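Local structure of phycocyanobilin lyase subunit alpha (Nostoc sp. PCC 7120, 5N3U) at residues G70-R75 with C99-V104; L218-L224 with G246-Q251; N237-L241 with M272-L276. The protein forms a lyase together with CpcF and is probably required for attaching the chromophore to the CpcA gene product. All coordinates share one frame; numbering follows the deposited sequence.

Interaction 1. Residues G70-R75 with C99-V104; sequences GYPLRR and CPDFYV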
ATOM      1  N   GLY A  70      10.206 -28.721   4.846  1.00 27.07           N
ATOM      2  CA  GLY A  70      10.392 -27.308   5.255  1.00 24.29           C
ATOM      3  C   GLY A  70      10.051 -26.939   6.678  1.00 26.25           C
ATOM      4  O   GLY A  70       9.267 -27.638   7.366  1.00 25.45           O
ATOM      5  N   TYR A  71      10.624 -25.819   7.137  1.00 21.45           N
ATOM      6  CA  TYR A  71      10.440 -25.347   8.464  1.00 21.67           C
ATOM      7  C   TYR A  71       9.948 -23.899   8.404  1.00 24.15           C
ATOM      8  O   TYR A  71      10.758 -22.973   8.502  1.00 23.93           O
ATOM      9  CB  TYR A  71      11.785 -25.365   9.177  1.00 23.25           C
ATOM     10  CG  TYR A  71      12.381 -26.732   9.486  1.00 25.03           C
ATOM     11  CD1 TYR A  71      13.226 -27.355   8.595  1.00 31.20           C
ATOM     12  CD2 TYR A  71      12.200 -27.326  10.762  1.00 26.89           C
ATOM     13  CE1 TYR A  71      13.829 -28.559   8.910  1.00 35.95           C
ATOM     14  CE2 TYR A  71      12.750 -28.535  11.081  1.00 28.35           C
ATOM     15  CZ  TYR A  71      13.558 -29.140  10.163  1.00 32.49           C
ATOM     16  OH  TYR A  71      14.098 -30.341  10.430  1.00 39.01           O
ATOM     17  N   PRO A  72       8.625 -23.669   8.246  1.00 24.87           N
ATOM     18  CA  PRO A  72       8.117 -22.284   8.099  1.00 24.21           C
ATOM     19  C   PRO A  72       8.521 -21.295   9.191  1.00 22.60           C
ATOM     20  O   PRO A  72       8.832 -20.169   8.918  1.00 19.24           O
ATOM     21  CB  PRO A  72       6.595 -22.458   8.102  1.00 27.45           C
ATOM     22  CG  PRO A  72       6.394 -23.825   7.549  1.00 29.49           C
ATOM     23  CD  PRO A  72       7.551 -24.666   8.062  1.00 26.23           C
ATOM     24  N   LEU A  73       8.460 -21.670  10.432  1.00 21.27           N
ATOM     25  CA  LEU A  73       8.794 -20.696  11.445  1.00 20.59           C
ATOM     26  C   LEU A  73      10.306 -20.426  11.424  1.00 20.17           C
ATOM     27  O   LEU A  73      10.709 -19.314  11.727  1.00 21.29           O
ATOM     28  CB  LEU A  73       8.325 -21.152  12.882  1.00 21.72           C
ATOM     29  CG  LEU A  73       8.645 -20.183  14.002  1.00 24.84           C
ATOM     30  CD1 LEU A  73       7.884 -18.895  13.761  1.00 25.63           C
ATOM     31  CD2 LEU A  73       8.264 -20.722  15.448  1.00 27.79           C
ATOM     32  N   ARG A  74      11.123 -21.416  11.117  1.00 19.27           N
ATOM     33  CA  ARG A  74      12.561 -21.147  11.069  1.00 20.78           C
ATOM     34  C   ARG A  74      12.856 -20.126   9.947  1.00 19.47           C
ATOM     35  O   ARG A  74      13.636 -19.230  10.126  1.00 20.23           O
ATOM     36  CB  ARG A  74      13.359 -22.380  10.796  1.00 22.06           C
ATOM     37  CG  ARG A  74      13.398 -23.331  11.964  1.00 23.51           C
ATOM     38  CD  ARG A  74      14.385 -24.438  11.680  1.00 26.42           C
ATOM     39  NE  ARG A  74      14.184 -25.522  12.629  1.00 28.16           N
ATOM     40  CZ  ARG A  74      15.022 -26.519  12.825  1.00 31.08           C
ATOM     41  NH1 ARG A  74      16.173 -26.571  12.161  1.00 30.31           N
ATOM     42  NH2 ARG A  74      14.697 -27.470  13.701  1.00 29.96           N
ATOM     43  N   ARG A  75      12.175 -20.266   8.828  1.00 17.74           N
ATOM     44  CA  ARG A  75      12.352 -19.308   7.752  1.00 16.68           C
ATOM     45  C   ARG A  75      12.017 -17.890   8.160  1.00 16.93           C
ATOM     46  O   ARG A  75      12.766 -16.981   7.961  1.00 17.72           O
ATOM     47  CB  ARG A  75      11.465 -19.719   6.552  1.00 19.25           C
ATOM     48  CG  ARG A  75      11.756 -21.064   5.978  1.00 19.31           C
ATOM     49  CD  ARG A  75      10.616 -21.456   5.006  1.00 22.22           C
ATOM     50  NE  ARG A  75      10.857 -22.795   4.431  1.00 21.91           N
ATOM     51  CZ  ARG A  75      10.030 -23.388   3.571  1.00 23.47           C
ATOM     52  NH1 ARG A  75       8.937 -22.762   3.202  1.00 25.40           N
ATOM     53  NH2 ARG A  75      10.293 -24.600   3.063  1.00 21.61           N
ATOM     54  N   CYS A  99      20.925 -26.193   7.362  1.00 23.40           N
ATOM     55  CA  CYS A  99      19.581 -26.722   7.465  1.00 21.75           C
ATOM     56  C   CYS A  99      19.220 -27.420   6.152  1.00 25.33           C
ATOM     57  O   CYS A  99      19.497 -26.884   5.059  1.00 20.53           O
ATOM     58  CB  CYS A  99      18.556 -25.596   7.687  1.00 23.42           C
ATOM     59  SG  CYS A  99      16.850 -26.266   8.013  1.00 26.94           S
ATOM     60  N   PRO A 100      18.524 -28.581   6.230  1.00 22.05           N
ATOM     61  CA  PRO A 100      18.128 -29.186   5.009  1.00 24.53           C
ATOM     62  C   PRO A 100      17.134 -28.427   4.183  1.00 23.91           C
ATOM     63  O   PRO A 100      17.112 -28.647   2.974  1.00 22.37           O
ATOM     64  CB  PRO A 100      17.473 -30.542   5.430  1.00 27.45           C
ATOM     65  CG  PRO A 100      17.892 -30.773   6.781  1.00 30.35           C
ATOM     66  CD  PRO A 100      18.205 -29.445   7.408  1.00 26.03           C
ATOM     67  N   ASP A 101      16.369 -27.509   4.777  1.00 22.96           N
ATOM     68  CA  ASP A 101      15.389 -26.745   4.037  1.00 21.29           C
ATOM     69  C   ASP A 101      16.108 -25.577   3.303  1.00 20.68           C
ATOM     70  O   ASP A 101      16.666 -24.665   3.937  1.00 16.96           O
ATOM     71  CB  ASP A 101      14.407 -26.181   5.046  1.00 22.58           C
ATOM     72  CG  ASP A 101      13.351 -25.285   4.436  1.00 24.94           C
ATOM     73  OD1 ASP A 101      13.338 -25.027   3.208  1.00 25.99           O
ATOM     74  OD2 ASP A 101      12.487 -24.793   5.230  1.00 24.64           O
ATOM     75  N   PHE A 102      16.038 -25.612   1.978  1.00 19.90           N
ATOM     76  CA  PHE A 102      16.642 -24.585   1.154  1.00 20.17           C
ATOM     77  C   PHE A 102      16.291 -23.170   1.596  1.00 21.17           C
ATOM     78  O   PHE A 102      17.172 -22.270   1.633  1.00 19.01           O
ATOM     79  CB  PHE A 102      16.292 -24.814  -0.355  1.00 20.30           C
ATOM     80  CG  PHE A 102      16.684 -23.667  -1.231  1.00 19.00           C
ATOM     81  CD1 PHE A 102      15.839 -22.583  -1.388  1.00 19.35           C
ATOM     82  CD2 PHE A 102      17.925 -23.649  -1.909  1.00 20.56           C
ATOM     83  CE1 PHE A 102      16.183 -21.499  -2.142  1.00 18.47           C
ATOM     84  CE2 PHE A 102      18.255 -22.565  -2.765  1.00 19.52           C
ATOM     85  CZ  PHE A 102      17.451 -21.439  -2.804  1.00 17.72           C
ATOM     86  N   TYR A 103      15.022 -22.974   1.922  1.00 17.22           N
ATOM     87  CA  TYR A 103      14.494 -21.651   2.191  1.00 17.72           C
ATOM     88  C   TYR A 103      14.983 -21.128   3.571  1.00 17.84           C
ATOM     89  O   TYR A 103      15.130 -19.946   3.742  1.00 17.07           O
ATOM     90  CB  TYR A 103      12.983 -21.606   2.069  1.00 19.39           C
ATOM     91  CG  TYR A 103      12.564 -21.777   0.655  1.00 20.91           C
ATOM     92  CD1 TYR A 103      12.745 -20.718  -0.251  1.00 24.37           C
ATOM     93  CD2 TYR A 103      12.081 -22.992   0.186  1.00 25.27           C
ATOM     94  CE1 TYR A 103      12.457 -20.891  -1.639  1.00 26.10           C
ATOM     95  CE2 TYR A 103      11.741 -23.161  -1.157  1.00 27.77           C
ATOM     96  CZ  TYR A 103      11.953 -22.105  -2.047  1.00 27.29           C
ATOM     97  OH  TYR A 103      11.672 -22.251  -3.374  1.00 30.91           O
ATOM     98  N   VAL A 104      15.322 -22.009   4.474  1.00 17.66           N
ATOM     99  CA  VAL A 104      16.038 -21.605   5.717  1.00 17.65           C
ATOM    100  C   VAL A 104      17.463 -21.141   5.392  1.00 17.07           C
ATOM    101  O   VAL A 104      17.889 -20.153   5.897  1.00 18.13           O
ATOM    102  CB  VAL A 104      16.061 -22.728   6.735  1.00 17.65           C
ATOM    103  CG1 VAL A 104      16.953 -22.362   7.887  1.00 17.72           C
ATOM    104  CG2 VAL A 104      14.671 -22.965   7.255  1.00 18.44           C
TER
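With CG anti to its carbonyl carbon (chi1 -60°) and the chain extended from there to NE, R75 reaches across to D101, whose CG lies anti to the backbone N (chi1 177°); the two side chains meet at about a right angle. Their salt bridge centres on one oxygen: OD2 of D101 offers its syn lone pair to NE of R75, 2.7 Å away and near the guanidinium plane. Because the carboxylate plane is turned 60° from that of the guanidinium, the pair is not a flat two-point fork, and NH2 of R75 adds weak bonds to both oxygens. From the anti side, and tilted out of the carboxylate plane, the backbone N of Y71 also donates to OD2 of D101 at 2.9 Å, so two firm donors grip one buried oxygen and should limit carboxylate rotation. OD1 of D101 is met from above the carboxylate plane by the backbone N of Y103 at 3.0 Å. CB of Y103 covers one guanidinium face, 3.4 Å from NE of R75, while NH1 of R75 continues to a salt bridge with D96 of the lyase beta subunit. G70 leaves room here, since a CB there would run into NH2 of R75. Less polar contacts flank the charges: SG of C99 makes an oblique sulfur-aromatic contact with the Y71 ring, 3.8 Å from its CD1, and CG2 of V104 rests 3.7 Å from CG of R75. The whole is a helix N-cap put to double use, D101 capping helix 102-115 while binding the start of helix 72-83 in the HEAT-repeat solenoid.

Interaction 2. Residues L218-L224 with G246-Q251; sequences LGAIGYL and GLLEHQ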
ATOM      1  N   LEU A 218      24.413  -1.411  -6.394  1.00 25.67           N
ATOM      2  CA  LEU A 218      25.191  -0.196  -6.633  1.00 28.26           C
ATOM      3  C   LEU A 218      25.198   0.699  -5.446  1.00 29.94           C
ATOM      4  O   LEU A 218      26.255   1.242  -5.066  1.00 29.33           O
ATOM      5  CB  LEU A 218      24.695   0.549  -7.839  1.00 27.13           C
ATOM      6  CG  LEU A 218      25.052  -0.143  -9.125  1.00 28.49           C
ATOM      7  CD1 LEU A 218      24.161   0.295 -10.259  1.00 28.30           C
ATOM      8  CD2 LEU A 218      26.512   0.111  -9.421  1.00 28.91           C
ATOM      9  N   GLY A 219      24.051   0.787  -4.769  1.00 30.06           N
ATOM     10  CA  GLY A 219      24.026   1.414  -3.442  1.00 28.87           C
ATOM     11  C   GLY A 219      24.900   0.811  -2.385  1.00 29.95           C
ATOM     12  O   GLY A 219      25.679   1.509  -1.747  1.00 32.03           O
ATOM     13  N   ALA A 220      24.857  -0.508  -2.272  1.00 29.47           N
ATOM     14  CA  ALA A 220      25.686  -1.247  -1.306  1.00 25.01           C
ATOM     15  C   ALA A 220      27.168  -1.089  -1.524  1.00 27.96           C
ATOM     16  O   ALA A 220      27.946  -1.046  -0.599  1.00 31.40           O
ATOM     17  CB  ALA A 220      25.342  -2.731  -1.386  1.00 31.81           C
ATOM     18  N   ILE A 221      27.588  -0.962  -2.751  1.00 27.30           N
ATOM     19  CA  ILE A 221      28.996  -0.847  -2.996  1.00 31.64           C
ATOM     20  C   ILE A 221      29.439   0.594  -3.110  1.00 35.25           C
ATOM     21  O   ILE A 221      30.616   0.858  -3.047  1.00 36.13           O
ATOM     22  CB  ILE A 221      29.388  -1.677  -4.228  1.00 29.71           C
ATOM     23  CG1 ILE A 221      28.820  -1.059  -5.479  1.00 36.44           C
ATOM     24  CG2 ILE A 221      28.909  -3.110  -4.015  1.00 35.98           C
ATOM     25  CD1 ILE A 221      29.105  -1.782  -6.764  1.00 42.52           C
ATOM     26  N   GLY A 222      28.497   1.511  -3.337  1.00 37.42           N
ATOM     27  CA  GLY A 222      28.785   2.944  -3.365  1.00 32.55           C
ATOM     28  C   GLY A 222      29.536   3.372  -4.615  1.00 35.34           C
ATOM     29  O   GLY A 222      30.340   4.280  -4.520  1.00 38.68           O
ATOM     30  N   TYR A 223      29.256   2.763  -5.769  1.00 35.07           N
ATOM     31  CA  TYR A 223      30.003   3.010  -7.015  1.00 32.93           C
ATOM     32  C   TYR A 223      29.612   4.317  -7.675  1.00 28.12           C
ATOM     33  O   TYR A 223      28.641   4.386  -8.443  1.00 29.81           O
ATOM     34  CB  TYR A 223      29.780   1.855  -8.005  1.00 28.59           C
ATOM     35  CG  TYR A 223      30.555   1.901  -9.331  1.00 30.80           C
ATOM     36  CD1 TYR A 223      31.956   2.028  -9.367  1.00 35.99           C
ATOM     37  CD2 TYR A 223      29.885   1.741 -10.543  1.00 29.63           C
ATOM     38  CE1 TYR A 223      32.653   2.054 -10.588  1.00 32.50           C
ATOM     39  CE2 TYR A 223      30.565   1.707 -11.748  1.00 32.64           C
ATOM     40  CZ  TYR A 223      31.943   1.895 -11.759  1.00 36.52           C
ATOM     41  OH  TYR A 223      32.556   1.898 -12.971  1.00 31.98           O
ATOM     42  N   LEU A 224      30.426   5.336  -7.423  1.00 32.33           N
ATOM     43  CA  LEU A 224      30.115   6.735  -7.832  1.00 31.59           C
ATOM     44  C   LEU A 224      29.818   6.965  -9.295  1.00 33.25           C
ATOM     45  O   LEU A 224      28.864   7.646  -9.636  1.00 32.62           O
ATOM     46  CB  LEU A 224      31.226   7.682  -7.398  1.00 38.26           C
ATOM     47  CG  LEU A 224      31.000   9.187  -7.618  1.00 43.01           C
ATOM     48  CD1 LEU A 224      29.871   9.687  -6.707  1.00 43.46           C
ATOM     49  CD2 LEU A 224      32.281   9.944  -7.283  1.00 44.95           C
ATOM     50  N   GLY A 246      23.512   5.251  -1.075  1.00 26.38           N
ATOM     51  CA  GLY A 246      24.743   4.469  -0.810  1.00 26.81           C
ATOM     52  C   GLY A 246      25.931   5.151  -1.473  1.00 26.02           C
ATOM     53  O   GLY A 246      27.014   5.252  -0.937  1.00 29.54           O
ATOM     54  N   LEU A 247      25.725   5.693  -2.624  1.00 26.78           N
ATOM     55  CA  LEU A 247      26.793   6.466  -3.249  1.00 29.86           C
ATOM     56  C   LEU A 247      27.201   7.676  -2.389  1.00 37.83           C
ATOM     57  O   LEU A 247      28.389   7.945  -2.161  1.00 37.51           O
ATOM     58  CB  LEU A 247      26.366   6.902  -4.628  1.00 29.90           C
ATOM     59  CG  LEU A 247      26.779   6.039  -5.772  1.00 31.41           C
ATOM     60  CD1 LEU A 247      26.115   4.681  -5.752  1.00 31.40           C
ATOM     61  CD2 LEU A 247      26.430   6.695  -7.091  1.00 29.84           C
ATOM     62  N   LEU A 248      26.214   8.341  -1.829  1.00 33.26           N
ATOM     63  CA  LEU A 248      26.419   9.499  -1.028  1.00 34.11           C
ATOM     64  C   LEU A 248      27.166   9.158   0.205  1.00 34.57           C
ATOM     65  O   LEU A 248      28.132   9.815   0.582  1.00 38.34           O
ATOM     66  CB  LEU A 248      25.029  10.141  -0.673  1.00 32.31           C
ATOM     67  CG  LEU A 248      25.077  11.367   0.234  1.00 33.07           C
ATOM     68  CD1 LEU A 248      26.066  12.372  -0.351  1.00 34.98           C
ATOM     69  CD2 LEU A 248      23.683  11.987   0.344  1.00 32.02           C
ATOM     70  N   GLU A 249      26.777   8.103   0.842  1.00 34.25           N
ATOM     71  CA  GLU A 249      27.474   7.685   2.023  1.00 39.76           C
ATOM     72  C   GLU A 249      28.956   7.332   1.807  1.00 44.90           C
ATOM     73  O   GLU A 249      29.775   7.579   2.684  1.00 48.29           O
ATOM     74  CB  GLU A 249      26.783   6.508   2.636  1.00 44.10           C
ATOM     75  CG  GLU A 249      25.453   6.850   3.254  1.00 46.19           C
ATOM     76  CD  GLU A 249      24.679   5.586   3.537  1.00 55.73           C
ATOM     77  OE1 GLU A 249      24.711   4.646   2.688  1.00 53.59           O
ATOM     78  OE2 GLU A 249      24.041   5.514   4.606  1.00 54.86           O
ATOM     79  N   HIS A 250      29.295   6.801   0.650  1.00 39.50           N
ATOM     80  CA  HIS A 250      30.715   6.534   0.308  1.00 49.43           C
ATOM     81  C   HIS A 250      31.520   7.836   0.102  1.00 48.86           C
ATOM     82  O   HIS A 250      32.654   7.917   0.491  1.00 49.01           O
ATOM     83  CB  HIS A 250      30.750   5.679  -0.978  1.00 49.96           C
ATOM     84  CG  HIS A 250      32.124   5.246  -1.417  1.00 64.70           C
ATOM     85  ND1 HIS A 250      32.616   5.496  -2.687  1.00 67.21           N
ATOM     86  CD2 HIS A 250      33.080   4.523  -0.783  1.00 63.98           C
ATOM     87  CE1 HIS A 250      33.819   4.958  -2.810  1.00 57.69           C
ATOM     88  NE2 HIS A 250      34.128   4.371  -1.668  1.00 59.93           N
ATOM     89  N   GLN A 251      30.901   8.849  -0.497  1.00 45.74           N
ATOM     90  CA  GLN A 251      31.501  10.154  -0.670  1.00 50.03           C
ATOM     91  C   GLN A 251      31.540  11.015   0.571  1.00 57.33           C
ATOM     92  O   GLN A 251      31.998  12.155   0.477  1.00 65.20           O
ATOM     93  CB  GLN A 251      30.755  10.959  -1.734  1.00 46.22           C
ATOM     94  CG  GLN A 251      30.741  10.365  -3.119  1.00 47.10           C
ATOM     95  CD  GLN A 251      32.131   9.963  -3.564  1.00 49.01           C
ATOM     96  OE1 GLN A 251      32.389   8.801  -3.927  1.00 49.80           O
ATOM     97  NE2 GLN A 251      33.056  10.899  -3.455  1.00 44.55           N
TER
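L247 lays its two methyl groups over the turn that ends helix 208-221. CD1 lies 3.5 Å from the carbonyl O of L218, and CD2 reaches the chain beyond the turn, 3.5 Å from O of Y223 and close to O of L224 as well. A first torsion of -95°, well off a staggered value, swings the branch onto this backbone. Replaced by an alanine, this residue would probably leave a gap beside the carbonyls of L218 and Y223 and deprive the turn of its apolar cover. Beside L247 the helices come together on glycines: the CA atoms of G219 and G246 are 4.1 Å apart, and CA of G246 points a hydrogen at O of G219, 3.2 Å away, in a CH-O contact. A CB on G246 would collide with that oxygen. G222, which leaves the helix with positive phi, is just as tightly placed, its CA 4.0 Å from CA of L247, and a CB there would strike CB of H250. ND1 of H250 stands 3.2 Å from O of G222. Farther along, L224 and Q251 cross at about a right angle. A bend at chi2 brings the Q251 amide up to L224, with OE1 of Q251 3.5 Å from CD2 of L224. The contact thus joins the C-terminal ends of helices 208-221 and 237-250; A227 and I230 of helix 227-232 also touch L247, L218 and I221 face helix 193-203, and helix 263-273 covers L224 and Q251 through Q264.

Interaction 3. Residues N237-L241 with M272-L276; sequences NSFKL and MDSLL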
ATOM      1  N   ASN A 237      11.493   5.320  -8.133  1.00 27.99           N
ATOM      2  CA  ASN A 237      12.369   6.238  -7.402  1.00 27.21           C
ATOM      3  C   ASN A 237      12.860   5.758  -6.126  1.00 27.04           C
ATOM      4  O   ASN A 237      13.969   6.055  -5.740  1.00 27.15           O
ATOM      5  CB  ASN A 237      11.641   7.573  -7.212  1.00 31.25           C
ATOM      6  CG  ASN A 237      11.458   8.295  -8.515  1.00 35.13           C
ATOM      7  OD1 ASN A 237      12.130   8.015  -9.484  1.00 41.14           O
ATOM      8  ND2 ASN A 237      10.561   9.237  -8.530  1.00 37.31           N
ATOM      9  N   SER A 238      12.026   5.014  -5.390  1.00 24.51           N
ATOM     10  CA  SER A 238      12.489   4.436  -4.190  1.00 24.11           C
ATOM     11  C   SER A 238      13.783   3.676  -4.291  1.00 21.54           C
ATOM     12  O   SER A 238      14.626   3.761  -3.411  1.00 22.85           O
ATOM     13  CB  SER A 238      11.412   3.519  -3.595  1.00 27.30           C
ATOM     14  OG  SER A 238      10.454   4.340  -2.970  1.00 29.59           O
ATOM     15  N   PHE A 239      13.903   2.838  -5.290  1.00 24.60           N
ATOM     16  CA  PHE A 239      15.163   2.100  -5.481  1.00 24.06           C
ATOM     17  C   PHE A 239      16.291   3.052  -5.935  1.00 24.01           C
ATOM     18  O   PHE A 239      17.439   2.897  -5.536  1.00 24.56           O
ATOM     19  CB  PHE A 239      14.981   1.061  -6.543  1.00 29.20           C
ATOM     20  CG  PHE A 239      14.112  -0.044  -6.104  1.00 30.70           C
ATOM     21  CD1 PHE A 239      14.626  -1.021  -5.247  1.00 34.39           C
ATOM     22  CD2 PHE A 239      12.764  -0.086  -6.501  1.00 30.87           C
ATOM     23  CE1 PHE A 239      13.770  -2.088  -4.788  1.00 38.50           C
ATOM     24  CE2 PHE A 239      11.913  -1.123  -6.059  1.00 33.44           C
ATOM     25  CZ  PHE A 239      12.416  -2.097  -5.181  1.00 33.92           C
ATOM     26  N   LYS A 240      15.954   3.995  -6.788  1.00 23.93           N
ATOM     27  CA  LYS A 240      16.969   4.992  -7.172  1.00 28.95           C
ATOM     28  C   LYS A 240      17.524   5.729  -5.996  1.00 26.20           C
ATOM     29  O   LYS A 240      18.746   5.922  -5.875  1.00 25.62           O
ATOM     30  CB  LYS A 240      16.438   5.951  -8.201  1.00 28.21           C
ATOM     31  CG  LYS A 240      16.039   5.279  -9.484  1.00 29.66           C
ATOM     32  CD  LYS A 240      15.669   6.363 -10.457  1.00 31.65           C
ATOM     33  CE  LYS A 240      14.974   5.846 -11.622  1.00 32.99           C
ATOM     34  NZ  LYS A 240      15.026   6.818 -12.753  1.00 38.52           N
ATOM     35  N   LEU A 241      16.654   6.135  -5.066  1.00 22.92           N
ATOM     36  CA  LEU A 241      17.119   6.880  -3.926  1.00 23.20           C
ATOM     37  C   LEU A 241      17.944   6.082  -3.005  1.00 26.09           C
ATOM     38  O   LEU A 241      18.907   6.620  -2.360  1.00 24.99           O
ATOM     39  CB  LEU A 241      15.898   7.493  -3.154  1.00 25.73           C
ATOM     40  CG  LEU A 241      15.185   8.621  -3.875  1.00 27.65           C
ATOM     41  CD1 LEU A 241      13.824   8.805  -3.217  1.00 33.41           C
ATOM     42  CD2 LEU A 241      16.072   9.875  -3.698  1.00 27.60           C
ATOM     43  N   MET A 272      19.414  13.217  -6.269  1.00 23.82           N
ATOM     44  CA  MET A 272      18.414  12.673  -5.323  1.00 26.80           C
ATOM     45  C   MET A 272      17.231  13.633  -5.265  1.00 28.35           C
ATOM     46  O   MET A 272      16.073  13.231  -5.482  1.00 25.85           O
ATOM     47  CB  MET A 272      19.021  12.472  -3.941  1.00 25.64           C
ATOM     48  CG  MET A 272      20.071  11.351  -3.878  1.00 23.26           C
ATOM     49  SD  MET A 272      20.889  11.159  -2.347  1.00 27.79           S
ATOM     50  CE  MET A 272      19.572  10.388  -1.411  1.00 31.57           C
ATOM     51  N   ASP A 273      17.561  14.937  -5.151  1.00 29.33           N
ATOM     52  CA  ASP A 273      16.544  16.026  -5.189  1.00 28.50           C
ATOM     53  C   ASP A 273      15.615  15.897  -6.365  1.00 28.02           C
ATOM     54  O   ASP A 273      14.406  16.160  -6.215  1.00 28.10           O
ATOM     55  CB  ASP A 273      17.135  17.449  -5.126  1.00 29.98           C
ATOM     56  CG  ASP A 273      17.790  17.776  -3.779  1.00 34.85           C
ATOM     57  OD1 ASP A 273      18.009  16.935  -2.857  1.00 32.21           O
ATOM     58  OD2 ASP A 273      18.087  18.980  -3.562  1.00 36.88           O
ATOM     59  N   SER A 274      16.106  15.502  -7.538  1.00 25.85           N
ATOM     60  CA  SER A 274      15.252  15.452  -8.699  1.00 26.25           C
ATOM     61  C   SER A 274      14.320  14.229  -8.744  1.00 26.61           C
ATOM     62  O   SER A 274      13.512  14.152  -9.590  1.00 34.29           O
ATOM     63  CB  SER A 274      16.115  15.454  -9.979  1.00 35.84           C
ATOM     64  OG  SER A 274      16.901  14.267 -10.112  1.00 41.90           O
ATOM     65  N   LEU A 275      14.479  13.259  -7.870  1.00 26.27           N
ATOM     66  CA  LEU A 275      13.661  12.030  -7.873  1.00 26.77           C
ATOM     67  C   LEU A 275      12.573  12.077  -6.776  1.00 32.80           C
ATOM     68  O   LEU A 275      12.047  11.034  -6.339  1.00 29.23           O
ATOM     69  CB  LEU A 275      14.603  10.893  -7.592  1.00 23.67           C
ATOM     70  CG  LEU A 275      15.685  10.724  -8.640  1.00 27.11           C
ATOM     71  CD1 LEU A 275      16.670   9.648  -8.264  1.00 30.49           C
ATOM     72  CD2 LEU A 275      15.023  10.389  -9.963  1.00 30.20           C
ATOM     73  N   LEU A 276      12.284  13.274  -6.301  1.00 32.90           N
ATOM     74  CA  LEU A 276      11.197  13.510  -5.307  1.00 35.24           C
ATOM     75  C   LEU A 276       9.983  14.220  -6.048  1.00 37.03           C
ATOM     76  O   LEU A 276       8.944  13.523  -6.284  1.00 41.72           O
ATOM     77  CB  LEU A 276      11.692  14.337  -4.120  1.00 32.63           C
ATOM     78  CG  LEU A 276      13.092  14.154  -3.528  1.00 29.12           C
ATOM     79  CD1 LEU A 276      13.481  15.336  -2.636  1.00 29.74           C
ATOM     80  CD2 LEU A 276      13.128  12.933  -2.681  1.00 28.12           C
TER
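The opening turn of helix 237-250 lies against the C-terminal end of the chain, the two running in opposite senses: CA of N237 is 6.0 Å from CA of L275, and CA of L241 is 6.1 Å from CA of M272. A type I beta turn from D273 to L276 leads on from helix 263-273 and brings L275 round to face helix 237-250. L275 does much of the touching, together with L241. With CG beside its backbone N (chi1 -62°), L275 sets CD1 3.7 Å from CB of K240 and CD2 3.8 Å from OD1 of N237, crossing the extended K240 chain at about a right angle. The ammonium of K240 is directed elsewhere, to the carbonyls of A231 and A233. ND2 of N237 lies 3.2 Å from O of L275, but too poorly angled for a hydrogen bond. A second apolar patch is built by L241: its CD2 meets CB of M272 at 3.9 Å, and CD1 approaches CD2 of L276 at 4.2 Å. No hydrogen bond crosses between the segments, so the contact rests on close fit, an antiparallel packing of a helix start against a chain end through leucine side chains. L244 of helix 237-250 continues the patch against M272 and L275, F239 turns to helix 208-221, and the lyase beta subunit borders the chain end, its R193 bridging to D273 and its R84 bonding to O of L276.

How the interactions relate
From the N terminus, interaction 1 comes first, closing a loop that holds most of helix 72-83 and helix 90-96 by joining the starts of helices 72-83 and 102-115. It is complete before the others begin and lies across the chain's centre from them, its centre about 33 Å from that of interaction 2 and about 36 Å from that of interaction 3. Interaction 2 then ties the ends of helices 208-221 and 237-250. Interaction 3 opens before that loop closes and shuts only at the C terminus, so the two cross. Sharing helix 237-250, they link helices 208-221, 237-250 and 263-273, and they touch where L248 packs against M272.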